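Local coordinates for protein 4-hydroxythreonine-4-phosphate dehydrogenase (PDB 6XMY) that probably catalyses the NAD(P)-dependent oxidation of 4-(phosphooxy)-L-threonine, with a divalent metal ion, in the biosynthesis of pyridoxine 5'-phosphate, at residues 37-42 with 73-78; 158-163 with 272-277; 212-217 with 243-248. All blocks are in the same frame, centred on the assembly; numbering follows the deposited sequence. Where two conformers were deposited one is given.

Contact 1 of 3, residues 37-42 with 73-78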
# COMPACT_ATOMS: atom_id res chain seq x y z
N VAL A 37 -15.85 -1.84 8.43
CA VAL A 37 -15.46 -1.17 7.20
C VAL A 37 -16.62 -0.38 6.62
O VAL A 37 -17.80 -0.74 6.79
CB VAL A 37 -14.90 -2.16 6.16
CG1 VAL A 37 -13.68 -2.88 6.72
CG2 VAL A 37 -15.98 -3.15 5.72
N VAL A 38 -16.28 0.70 5.94
CA VAL A 38 -17.20 1.49 5.14
C VAL A 38 -16.56 1.65 3.77
O VAL A 38 -15.39 2.03 3.68
CB VAL A 38 -17.45 2.87 5.79
CG1 VAL A 38 -18.24 3.78 4.83
CG2 VAL A 38 -18.20 2.70 7.13
N ILE A 39 -17.31 1.34 2.71
CA ILE A 39 -16.77 1.30 1.36
C ILE A 39 -17.04 2.62 0.66
O ILE A 39 -18.19 3.04 0.56
CB ILE A 39 -17.40 0.16 0.54
CG1 ILE A 39 -17.37 -1.17 1.31
CG2 ILE A 39 -16.72 0.05 -0.82
CD1 ILE A 39 -15.99 -1.58 1.81
N LEU A 40 -15.99 3.24 0.14
CA LEU A 40 -16.12 4.39 -0.75
C LEU A 40 -16.26 3.88 -2.17
O LEU A 40 -15.34 3.25 -2.69
CB LEU A 40 -14.86 5.24 -0.70
CG LEU A 40 -14.65 6.22 0.43
CD1 LEU A 40 -13.25 6.76 0.28
CD2 LEU A 40 -15.71 7.35 0.39
N GLY A 41 -17.40 4.16 -2.80
CA GLY A 41 -17.58 3.70 -4.16
C GLY A 41 -19.00 3.97 -4.61
O GLY A 41 -19.86 4.41 -3.84
N ASP A 42 -19.23 3.70 -5.89
CA ASP A 42 -20.54 3.89 -6.49
C ASP A 42 -21.47 2.77 -6.03
O ASP A 42 -21.16 1.59 -6.21
CB ASP A 42 -20.36 3.93 -8.01
CG ASP A 42 -21.66 4.10 -8.76
OD1 ASP A 42 -22.58 3.29 -8.55
OD2 ASP A 42 -21.76 5.04 -9.58
N GLY A 73 -23.16 -10.06 6.35
CA GLY A 73 -24.24 -9.98 5.39
C GLY A 73 -24.63 -8.57 5.00
O GLY A 73 -25.43 -8.39 4.06
N TYR A 74 -24.11 -7.56 5.69
CA TYR A 74 -24.35 -6.17 5.36
C TYR A 74 -23.05 -5.53 4.88
O TYR A 74 -21.95 -5.95 5.25
CB TYR A 74 -24.88 -5.40 6.57
CG TYR A 74 -26.26 -5.86 6.97
CD1 TYR A 74 -26.42 -7.00 7.75
CD2 TYR A 74 -27.39 -5.18 6.56
CE1 TYR A 74 -27.68 -7.43 8.12
CE2 TYR A 74 -28.65 -5.61 6.92
CZ TYR A 74 -28.79 -6.73 7.69
OH TYR A 74 -30.04 -7.14 8.05
N LEU A 75 -23.20 -4.52 4.03
CA LEU A 75 -22.06 -3.73 3.61
C LEU A 75 -22.49 -2.28 3.63
O LEU A 75 -23.49 -1.92 3.01
CB LEU A 75 -21.60 -4.14 2.21
CG LEU A 75 -20.20 -3.64 1.86
CD1 LEU A 75 -19.14 -4.22 2.78
CD2 LEU A 75 -19.93 -4.02 0.42
N THR A 76 -21.73 -1.45 4.34
CA THR A 76 -22.03 -0.04 4.46
C THR A 76 -21.18 0.73 3.46
O THR A 76 -19.97 0.50 3.35
CB THR A 76 -21.76 0.44 5.89
OG1 THR A 76 -22.69 -0.21 6.77
CG2 THR A 76 -21.94 1.96 5.99
N VAL A 77 -21.83 1.63 2.71
CA VAL A 77 -21.22 2.33 1.59
C VAL A 77 -21.38 3.82 1.79
O VAL A 77 -22.47 4.29 2.15
CB VAL A 77 -21.88 1.89 0.25
CG1 VAL A 77 -21.26 2.63 -0.93
CG2 VAL A 77 -21.82 0.37 0.08
N TRP A 78 -20.30 4.57 1.52
CA TRP A 78 -20.32 6.02 1.33
C TRP A 78 -20.40 6.24 -0.18
O TRP A 78 -19.39 6.12 -0.88
CB TRP A 78 -19.05 6.66 1.90
CG TRP A 78 -19.02 8.17 1.78
CD1 TRP A 78 -19.10 8.91 0.64
CD2 TRP A 78 -18.90 9.12 2.85
NE1 TRP A 78 -19.05 10.25 0.92
CE2 TRP A 78 -18.93 10.41 2.27
CE3 TRP A 78 -18.78 9.01 4.25
CZ2 TRP A 78 -18.84 11.58 3.04
CZ3 TRP A 78 -18.69 10.18 5.01
CH2 TRP A 78 -18.71 11.45 4.40
O HOH W 1 -19.80 -2.56 6.08
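With CG anti to the backbone N in Trp78 (chi1 -178°) and anti to the carbonyl carbon in Leu40 (chi1 -80°), the two side chains leave neighbouring strands side by side, pointing the same way. Leu40 CD2 lies 3.7 Å from Trp78 CG and just as near to CB and CD1, so one methyl packs obliquely against the five-membered end of the indole and its stem. Leu105 of helix 96-111 touches both residues and covers part of this face. Farther back on it, Val38 and Thr76 meet methyl to methyl, CG2 to CG2 at 4.0 Å, while Val38 CG1 reaches toward the Trp78 backbone. On the other face, the Ile39 and Leu75 side chains cross at about a right angle, Ile39 CG1 lying 3.8 Å from Leu75 CG and similarly close to both methyls. Val77 stands beside Ile39 and puts CG1 3.4 Å from Ile39 O.

Between the two faces the strands are joined through both peptide groups of Ile39. Ile39 N donates to Thr76 O at 2.9 Å, nearly straight at 170°, and Ile39 O accepts from Trp78 N at 2.8 Å; Val77 is thus bracketed by the pair of bonds. The next bond, Gly41 N to Trp78 O, is weak at 3.4 Å. At the opposite end the strands have already spread, and a water takes over, donating to Val37 O and accepting from Thr76 N at 2.8 Å. The other edge of 37-41 bonds to strand 12-15, which makes it an interior strand. In-register parallel strands, strongly twisted and packed by helix 96-111 on the Trp78 face, are characteristic of the alpha/beta domains of the isocitrate dehydrogenase-like fold to which PdxA belongs.

Contact 2 of 3, residues 158-163 with 272-277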
# COMPACT_ATOMS: atom_id res chain seq x y z
N SER A 158 4.35 -12.18 6.71
CA SER A 158 5.01 -12.88 7.81
C SER A 158 6.46 -13.22 7.50
O SER A 158 7.29 -13.30 8.41
CB SER A 158 4.23 -14.15 8.18
OG SER A 158 4.39 -15.14 7.19
N GLN A 159 6.80 -13.39 6.21
CA GLN A 159 8.17 -13.78 5.85
C GLN A 159 9.13 -12.60 5.96
O GLN A 159 10.29 -12.78 6.35
CB GLN A 159 8.20 -14.35 4.43
CG GLN A 159 7.51 -15.69 4.25
CD GLN A 159 6.02 -15.57 3.95
OE1 GLN A 159 5.44 -14.49 4.04
NE2 GLN A 159 5.40 -16.69 3.59
N MET A 160 8.67 -11.40 5.61
CA MET A 160 9.61 -10.30 5.49
C MET A 160 8.85 -8.99 5.34
O MET A 160 7.67 -8.96 4.99
CB MET A 160 10.54 -10.49 4.28
CG MET A 160 9.79 -10.53 2.95
SD MET A 160 10.84 -10.85 1.53
CE MET A 160 11.31 -12.56 1.83
N LYS A 161 9.56 -7.90 5.60
CA LYS A 161 9.13 -6.56 5.26
C LYS A 161 10.15 -6.00 4.29
O LYS A 161 11.36 -6.15 4.49
CB LYS A 161 9.08 -5.68 6.51
CG LYS A 161 8.02 -6.10 7.53
CD LYS A 161 8.05 -5.16 8.73
CE LYS A 161 6.93 -5.47 9.72
NZ LYS A 161 7.03 -6.85 10.28
N VAL A 162 9.68 -5.36 3.22
CA VAL A 162 10.55 -4.75 2.21
C VAL A 162 10.10 -3.32 2.00
O VAL A 162 8.98 -3.08 1.52
CB VAL A 162 10.55 -5.52 0.89
CG1 VAL A 162 11.40 -4.77 -0.13
CG2 VAL A 162 11.09 -6.93 1.09
N ALA A 163 10.95 -2.37 2.35
CA ALA A 163 10.73 -0.96 2.08
C ALA A 163 11.55 -0.55 0.87
O ALA A 163 12.65 -1.07 0.65
CB ALA A 163 11.14 -0.11 3.28
N LEU A 272 10.32 -6.17 -4.70
CA LEU A 272 8.97 -6.70 -4.70
C LEU A 272 8.81 -8.10 -5.31
O LEU A 272 7.94 -8.85 -4.85
CB LEU A 272 7.98 -5.71 -5.32
CG LEU A 272 7.94 -4.35 -4.62
CD1 LEU A 272 6.72 -3.57 -5.09
CD2 LEU A 272 7.98 -4.48 -3.09
N PRO A 273 9.58 -8.50 -6.33
CA PRO A 273 9.40 -9.87 -6.84
C PRO A 273 9.58 -10.94 -5.78
O PRO A 273 8.77 -11.87 -5.70
CB PRO A 273 10.43 -9.95 -7.97
CG PRO A 273 10.55 -8.55 -8.46
CD PRO A 273 10.48 -7.71 -7.20
N VAL A 274 10.64 -10.87 -4.97
CA VAL A 274 10.84 -11.88 -3.92
C VAL A 274 9.70 -11.83 -2.92
O VAL A 274 9.17 -12.87 -2.51
CB VAL A 274 12.21 -11.71 -3.23
CG1 VAL A 274 12.23 -12.46 -1.90
CG2 VAL A 274 13.34 -12.20 -4.12
N LEU A 275 9.32 -10.63 -2.48
CA LEU A 275 8.28 -10.53 -1.46
C LEU A 275 6.97 -11.12 -1.96
O LEU A 275 6.32 -11.90 -1.25
CB LEU A 275 8.10 -9.08 -1.00
CG LEU A 275 7.09 -8.90 0.15
CD1 LEU A 275 7.55 -7.85 1.13
CD2 LEU A 275 5.68 -8.59 -0.39
N LYS A 276 6.58 -10.79 -3.20
CA LYS A 276 5.33 -11.32 -3.72
C LYS A 276 5.42 -12.81 -4.01
O LYS A 276 4.44 -13.53 -3.85
CB LYS A 276 4.87 -10.52 -4.94
CG LYS A 276 4.49 -9.09 -4.59
CD LYS A 276 3.82 -8.37 -5.75
CE LYS A 276 3.61 -6.91 -5.43
NZ LYS A 276 2.78 -6.26 -6.49
N TYR A 277 6.60 -13.29 -4.41
CA TYR A 277 6.77 -14.73 -4.59
C TYR A 277 6.52 -15.45 -3.27
O TYR A 277 5.86 -16.50 -3.24
CB TYR A 277 8.17 -15.02 -5.12
CG TYR A 277 8.40 -16.47 -5.46
CD1 TYR A 277 7.97 -16.99 -6.68
CD2 TYR A 277 9.03 -17.32 -4.56
CE1 TYR A 277 8.18 -18.32 -7.00
CE2 TYR A 277 9.25 -18.64 -4.88
CZ TYR A 277 8.82 -19.14 -6.09
OH TYR A 277 9.04 -20.47 -6.41
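The backbone bond from Lys276 N to Leu272 O, 2.9 Å long, secures the helical turn that carries Val274 and Leu275 against Met160 and Val162. A matching bond of 2.9 Å runs from Tyr277 N to Pro273 O. No hydrogen bond crosses between the two segments; what joins them is hydrocarbon and one sulfur. Leu275 points at the strand, and its CD1 methyl carries most of the contact, 3.7 Å from Val162 CG2 and 3.9 Å from Met160 CG. That methyl is placed by a chi2 of 142°, well away from a staggered value, which may reflect some torsional strain. Leu275 slides past both side chains in the opposite direction to theirs.

The strand 161-164 runs antiparallel to 152-156 as the second arm of a hairpin, with Val162 bonded to Leu155, and parallel to 262-265 on its other side; helix 268-279 packs across this part of the alpha/beta fold. Leu155 of the hairpin's first strand touches Leu272 and Leu275, extending the apolar patch under the helix. His268, a zinc ligand, begins the same helix, and Lys276, probably a substrate-binding residue, points elsewhere, NZ bonding to Asp298 O.

Met160 occupies the outer end. Its CG sits between the backbone N and the carbonyl carbon (chi1 62°), and a bend at chi3 turns the terminal methyl aside. SD lies 3.9 Å from Leu275 CA, so the sulfur rests on the helix backbone as well as on its side chains. Beyond it, CE meets Val274 CG1 at 3.8 Å, the two side chains crossing at about a right angle; this last touch is less certain, since Val274 adopts two conformers.

Contact 3 of 3, residues 212-217 with 243-248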
# COMPACT_ATOMS: atom_id res chain seq x y z
N PRO A 212 24.42 -4.97 -9.15
CA PRO A 212 24.64 -6.39 -8.85
C PRO A 212 25.85 -6.59 -7.95
O PRO A 212 26.85 -5.89 -8.08
CB PRO A 212 24.86 -7.03 -10.23
CG PRO A 212 24.26 -6.07 -11.21
CD PRO A 212 24.38 -4.70 -10.60
N HIS A 213 25.74 -7.55 -7.03
CA HIS A 213 26.79 -7.82 -6.05
C HIS A 213 27.25 -6.56 -5.34
O HIS A 213 28.43 -6.39 -5.02
CB HIS A 213 27.92 -8.62 -6.68
CG HIS A 213 27.45 -9.94 -7.18
ND1 HIS A 213 27.11 -10.97 -6.32
CD2 HIS A 213 27.15 -10.38 -8.42
CE1 HIS A 213 26.67 -12.00 -7.01
NE2 HIS A 213 26.69 -11.67 -8.29
N ALA A 214 26.30 -5.66 -5.10
CA ALA A 214 26.56 -4.41 -4.40
C ALA A 214 27.72 -3.64 -5.03
O ALA A 214 28.54 -3.03 -4.34
CB ALA A 214 26.77 -4.63 -2.90
N GLY A 215 27.81 -3.68 -6.36
CA GLY A 215 28.81 -2.90 -7.06
C GLY A 215 30.18 -3.52 -7.16
O GLY A 215 31.09 -2.86 -7.69
N GLU A 216 30.37 -4.74 -6.66
CA GLU A 216 31.63 -5.48 -6.83
C GLU A 216 32.84 -4.65 -6.40
O GLU A 216 33.80 -4.47 -7.14
CB GLU A 216 31.77 -5.98 -8.28
CG GLU A 216 32.81 -7.07 -8.47
CD GLU A 216 32.48 -8.32 -7.70
OE1 GLU A 216 33.38 -8.84 -6.97
OE2 GLU A 216 31.32 -8.78 -7.83
N SER A 217 32.77 -4.13 -5.18
CA SER A 217 33.86 -3.34 -4.60
C SER A 217 34.24 -2.15 -5.48
O SER A 217 35.41 -1.79 -5.56
CB SER A 217 35.08 -4.21 -4.27
OG SER A 217 34.72 -5.31 -3.46
N LEU A 243 22.64 -2.65 8.09
CA LEU A 243 23.70 -3.49 7.54
C LEU A 243 23.61 -3.42 6.03
O LEU A 243 22.53 -3.64 5.46
CB LEU A 243 23.50 -4.94 7.99
CG LEU A 243 24.37 -5.96 7.25
CD1 LEU A 243 25.84 -5.79 7.59
CD2 LEU A 243 23.90 -7.39 7.52
N GLY A 244 24.72 -3.14 5.38
CA GLY A 244 24.74 -3.09 3.93
C GLY A 244 25.89 -2.25 3.43
O GLY A 244 26.70 -1.74 4.21
N PRO A 245 25.99 -2.08 2.10
CA PRO A 245 25.05 -2.60 1.11
C PRO A 245 25.25 -4.10 0.84
O PRO A 245 26.38 -4.57 0.77
CB PRO A 245 25.40 -1.81 -0.15
CG PRO A 245 26.87 -1.50 0.02
CD PRO A 245 27.02 -1.22 1.50
N LEU A 246 24.16 -4.82 0.70
CA LEU A 246 24.15 -6.25 0.47
C LEU A 246 23.75 -6.57 -0.97
O LEU A 246 23.00 -5.82 -1.60
CB LEU A 246 23.15 -6.92 1.41
CG LEU A 246 23.44 -6.73 2.90
CD1 LEU A 246 22.28 -7.28 3.72
CD2 LEU A 246 24.74 -7.42 3.26
N PRO A 247 24.22 -7.69 -1.51
CA PRO A 247 23.80 -8.08 -2.86
C PRO A 247 22.35 -8.55 -2.84
O PRO A 247 21.98 -9.44 -2.07
CB PRO A 247 24.76 -9.22 -3.21
CG PRO A 247 25.14 -9.80 -1.88
CD PRO A 247 25.21 -8.62 -0.94
N ALA A 248 21.52 -7.95 -3.70
CA ALA A 248 20.09 -8.23 -3.64
C ALA A 248 19.76 -9.67 -4.01
O ALA A 248 18.71 -10.17 -3.60
CB ALA A 248 19.32 -7.28 -4.57
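Ala214 CB overlaps the backbone of Pro245, its methyl lying 3.7 Å from Pro245 O and 4.2 Å from Pro245 CB. The methyl points toward the strand and also comes within 4.1 Å of Leu246 C, in the peptide that leads into Pro247. One residue earlier, the contact passes from side chain to backbone: His213 CA sits 3.8 Å from Pro247 CB, while the His213 side chain starts away from the strand, and its ND1 comes no closer than 4.3 Å to that CB, with the ring oblique to it.

The loop is shaped for this by turns of left-handed sense. Residues 213 to 217 all have positive phi, and Gly215 N bonds to Pro212 O, then Glu216 N to His213 O, each at 3.0 Å, which closes the curl that presents Ala214. On the other side, Pro245 follows a cis peptide bond, and its ring also packs on Ile228 and Thr229 of helix 223-237. Strand 241-246 is an outermost strand of its sheet within this chain, bonded to strand 204-208 through Leu243 and Leu246, so the loop lies against its C-terminal end.

No hydrogen bond spans the contact, and neither proline has an N-H to give; short-range van der Waals packing holds it at the surface.

Overall arrangement
Contact 1 is buried, contact 2 partly buried and contact 3 lies at the surface, and only the buried strand pair has hydrogen bonds across it, with a bridging water besides; the other two rely on packing. Contact 1 joins two neighbouring strands, contact 2 a strand and its lead-in to a helix, and contact 3 an edge strand to a loop. Contact 1 lies on the opposite side of the chain's centre from the others, about 30 Å between centres from contact 2 and 47 Å from contact 3. Contacts 2 and 3 have their centres about 18 Å apart, contact 3 being nested in sequence between the segments of contact 2. Only contact 2 includes part of the probable substrate site.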